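Local structure of HEPN domain-containing protein (1O3U) at the interface of chains A and B. The protein is of unknown function but carries a HEPN domain, a helical fold that in related proteins is often linked to nucleotide binding or RNA cleavage. Numbering follows the deposited sequence. Chains: chain A/B, conserved hypothetical protein TM0613.

Contact 1: the interface of chains A and B. Residues chain A 21-22, 25-26; chain B 26, 31, 34.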
# COMPACT_ATOMS: atom_id res chain seq x y z
N GLU A 21 -9.62 3.67 -3.06
CA GLU A 21 -9.89 5.07 -3.34
C GLU A 21 -8.70 5.70 -4.03
O GLU A 21 -8.88 6.48 -4.98
CB GLU A 21 -10.25 5.82 -2.08
CG GLU A 21 -10.82 7.19 -2.37
CD GLU A 21 -12.25 7.19 -2.91
OE1 GLU A 21 -12.95 6.12 -2.99
OE2 GLU A 21 -12.68 8.29 -3.30
N HIS A 22 -7.50 5.36 -3.57
CA HIS A 22 -6.26 5.80 -4.23
C HIS A 22 -6.26 5.38 -5.70
O HIS A 22 -5.96 6.19 -6.58
CB HIS A 22 -5.01 5.24 -3.55
CG HIS A 22 -3.77 6.07 -3.76
ND1 HIS A 22 -2.57 5.79 -3.13
CD2 HIS A 22 -3.55 7.20 -4.49
CE1 HIS A 22 -1.67 6.70 -3.48
NE2 HIS A 22 -2.24 7.57 -4.29
N HIS A 25 -8.65 7.44 -7.76
CA HIS A 25 -8.10 8.78 -7.94
C HIS A 25 -7.07 8.78 -9.05
O HIS A 25 -7.10 9.65 -9.93
CB HIS A 25 -7.47 9.26 -6.65
CG HIS A 25 -7.05 10.69 -6.69
ND1 HIS A 25 -5.74 11.07 -6.87
CD2 HIS A 25 -7.76 11.84 -6.57
CE1 HIS A 25 -5.66 12.39 -6.86
NE2 HIS A 25 -6.88 12.88 -6.68
N ASP A 26 -6.15 7.82 -9.00
CA ASP A 26 -5.15 7.68 -10.06
C ASP A 26 -5.82 7.41 -11.42
O ASP A 26 -5.43 8.01 -12.43
CB ASP A 26 -4.16 6.55 -9.77
CG ASP A 26 -3.09 6.95 -8.73
OD1 ASP A 26 -2.66 8.12 -8.68
OD2 ASP A 26 -2.65 6.13 -7.95
N ASP B 26 2.39 11.48 -6.53
CA ASP B 26 1.26 12.23 -5.96
C ASP B 26 1.72 13.63 -5.52
O ASP B 26 1.02 14.62 -5.78
CB ASP B 26 0.63 11.51 -4.77
CG ASP B 26 -0.28 10.35 -5.19
OD1 ASP B 26 -0.96 10.42 -6.25
OD2 ASP B 26 -0.36 9.35 -4.51
N PHE B 31 -1.18 16.25 -4.99
CA PHE B 31 -2.11 15.42 -4.24
C PHE B 31 -1.47 15.14 -2.89
O PHE B 31 -0.97 14.03 -2.63
CB PHE B 31 -2.41 14.15 -5.01
CG PHE B 31 -2.89 14.39 -6.41
CD1 PHE B 31 -2.43 13.59 -7.46
CD2 PHE B 31 -3.86 15.36 -6.69
CE1 PHE B 31 -2.92 13.79 -8.77
CE2 PHE B 31 -4.34 15.55 -8.01
CZ PHE B 31 -3.84 14.77 -9.03
N TRP B 34 -2.67 12.25 -0.56
CA TRP B 34 -2.32 10.92 -1.03
C TRP B 34 -0.82 10.66 -0.87
O TRP B 34 -0.42 9.54 -0.54
CB TRP B 34 -2.78 10.74 -2.48
CG TRP B 34 -4.26 10.50 -2.58
CD1 TRP B 34 -5.17 11.26 -3.25
CD2 TRP B 34 -5.00 9.43 -1.97
NE1 TRP B 34 -6.43 10.73 -3.11
CE2 TRP B 34 -6.35 9.59 -2.34
CE3 TRP B 34 -4.65 8.32 -1.17
CZ2 TRP B 34 -7.35 8.71 -1.92
CZ3 TRP B 34 -5.63 7.45 -0.77
CH2 TRP B 34 -6.98 7.65 -1.13
O HOH W 1 -3.38 9.65 -6.77
O HOH W 2 -0.26 9.04 -8.28
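In this HEPN-domain helical bundle, the first helix of chain A (11-28) meets the second helix of chain B (32-54) where the indole of B:Trp34 lies across A:His22 and A:His25, giving a worked example of how aromatic faces and a water-linked polar cluster can share one dimer contact. The imidazole of A:His22 stacks on the six-membered ring of B:Trp34 with planes 8° apart, offset so that A:His22 CG lies 3.5 Å from B:Trp34 CE3. The two side chains slide past each other in opposite directions. The same face also takes the backbone: A:His22 CA stands over the six-membered ring, 3.8 Å from its centroid, as a CH-pi contact. A:Glu21 meets B:Trp34 CZ2 through its methylene CG.

One turn on, A:His25 has CG anti to its backbone nitrogen (chi1 -172°), a setting that slips its ring beneath the pyrrole part of the indole, A:His25 CG lying 3.6 Å from B:Trp34 NE1. The ring's leading edge then runs into the face of B:Phe31 almost at a right angle: A:His25 CE1 stands over the middle of the phenyl ring, 3.4 Å from B:Phe31 CG.

Polar bonding uses the edges left by this stacking. A:His22 NE2 donates nearly within its ring plane to the syn side of B:Asp26 OD2, at 2.6 Å and bent to 140° at the hydrogen. The other carboxylate oxygens, A:Asp26 OD1 and B:Asp26 OD1, are 3.8 Å apart, and water 1 and water 2 each bridge them, probably easing their mutual repulsion. Water 1 also bonds to A:His25 ND1 at 2.8 Å, tying that ring's edge to both carboxylates.

Contact 2: the interface of chains A and B. Residues chain A 22, 26, 37-38; chain B 22, 26, 37-38.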
# COMPACT_ATOMS: atom_id res chain seq x y z
N HIS A 22 -7.50 5.36 -3.57
CA HIS A 22 -6.26 5.80 -4.23
C HIS A 22 -6.26 5.38 -5.70
O HIS A 22 -5.96 6.19 -6.58
CB HIS A 22 -5.01 5.24 -3.55
CG HIS A 22 -3.77 6.07 -3.76
ND1 HIS A 22 -2.57 5.79 -3.13
CD2 HIS A 22 -3.55 7.20 -4.49
CE1 HIS A 22 -1.67 6.70 -3.48
NE2 HIS A 22 -2.24 7.57 -4.29
N ASP A 26 -6.15 7.82 -9.00
CA ASP A 26 -5.15 7.68 -10.06
C ASP A 26 -5.82 7.41 -11.42
O ASP A 26 -5.43 8.01 -12.43
CB ASP A 26 -4.16 6.55 -9.77
CG ASP A 26 -3.09 6.95 -8.73
OD1 ASP A 26 -2.66 8.12 -8.68
OD2 ASP A 26 -2.65 6.13 -7.95
N PHE A 37 -1.34 -0.60 -9.72
CA PHE A 37 -0.56 -0.86 -8.51
C PHE A 37 -1.42 -0.80 -7.22
O PHE A 37 -1.39 -1.71 -6.39
CB PHE A 37 0.58 0.16 -8.45
CG PHE A 37 1.41 0.06 -7.22
CD1 PHE A 37 2.32 -0.96 -7.07
CD2 PHE A 37 1.31 1.01 -6.22
CE1 PHE A 37 3.11 -1.05 -5.92
CE2 PHE A 37 2.07 0.91 -5.07
CZ PHE A 37 2.99 -0.09 -4.94
N SER A 38 -2.18 0.28 -7.07
CA SER A 38 -3.04 0.49 -5.91
C SER A 38 -4.11 -0.62 -5.81
O SER A 38 -4.49 -1.02 -4.72
CB SER A 38 -3.75 1.82 -6.03
OG SER A 38 -2.84 2.89 -5.85
N HIS B 22 5.26 6.15 -5.69
CA HIS B 22 3.85 6.56 -5.72
C HIS B 22 3.67 7.89 -4.98
O HIS B 22 3.04 8.82 -5.50
CB HIS B 22 2.91 5.52 -5.12
CG HIS B 22 1.49 5.60 -5.63
ND1 HIS B 22 0.53 4.67 -5.29
CD2 HIS B 22 0.89 6.45 -6.50
CE1 HIS B 22 -0.60 4.96 -5.91
NE2 HIS B 22 -0.41 6.02 -6.65
N ASP B 26 2.39 11.48 -6.53
CA ASP B 26 1.26 12.23 -5.96
C ASP B 26 1.72 13.63 -5.52
O ASP B 26 1.02 14.62 -5.78
CB ASP B 26 0.63 11.51 -4.77
CG ASP B 26 -0.28 10.35 -5.19
OD1 ASP B 26 -0.96 10.42 -6.25
OD2 ASP B 26 -0.36 9.35 -4.51
N PHE B 37 -0.39 9.48 2.57
CA PHE B 37 -0.85 8.09 2.68
C PHE B 37 0.20 7.08 2.17
O PHE B 37 0.53 6.10 2.85
CB PHE B 37 -2.16 7.97 1.91
CG PHE B 37 -2.71 6.58 1.88
CD1 PHE B 37 -3.31 6.03 2.98
CD2 PHE B 37 -2.64 5.83 0.72
CE1 PHE B 37 -3.83 4.74 2.95
CE2 PHE B 37 -3.13 4.53 0.69
CZ PHE B 37 -3.75 4.01 1.78
N SER B 38 0.70 7.31 0.96
CA SER B 38 1.69 6.44 0.33
C SER B 38 2.99 6.38 1.17
O SER B 38 3.65 5.35 1.23
CB SER B 38 2.04 6.96 -1.05
OG SER B 38 0.96 6.78 -1.93
O HOH W 3 -0.26 9.04 -8.28
O HOH W 4 -3.38 9.65 -6.77
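The imidazoles of A:His22 and B:His22 lie face to face across the two-fold axis, their planes 1° apart and their centroids separated by 4.0 Å. Each covers the rim of the other rather than its centre, and the side chains arrive from opposite directions, with the CE1-NE2 ends overlapping. In this offset A:His22 ND1 sits 3.5 Å from B:His22 CE1, while A:His22 NE2 and B:His22 NE2 are 3.4 Å apart. The modelled approach of the two CE1 atoms is too short to be taken literally.

At the edges of each ring stand groups from the partner chain. B:His22 NE2 donates to A:Asp26 OD2 at 2.6 Å, the carboxylate being turned 33° from the imidazole plane; the symmetry-related bond runs the other way, and the pair probably helps fix the rotation of both rings. Next to it in the ring plane, near CE1, lies the hydroxyl OG of the opposing serine: A:Ser38 for B:His22, B:Ser38 for A:His22. A chi1 of -155°, some way off a fully extended arrangement of CG and the backbone nitrogen, carries each imidazole over to the axis, where its neighbour can lie flat against it.

The ND1 side is flanked by a phenyl ring that crosses the histidine at a slant. B:Phe37 comes from above the ring plane and well outside the rim, its CD2 3.9 Å from A:His22 ND1.

The C-alpha centres of contact 1 and contact 2 are about 5 Å apart, and the contacts share A:His22, A:Asp26 and B:Asp26. The shared histidine joins them: one face of A:His22 belongs to the tryptophan of contact 1, the opposite face to the histidine twin of contact 2. Two-fold symmetry repeats contact 1 with the chains exchanged, so a continuous tryptophan-histidine-histidine-tryptophan stack crosses the axis. Helices 11-28 and 32-54 of both chains supply the whole stack; B:Phe31 comes from the loop between them. Such a symmetric, intimately packed centre suggests that the deposited dimer may be the biological one, although the structure alone does not prove it.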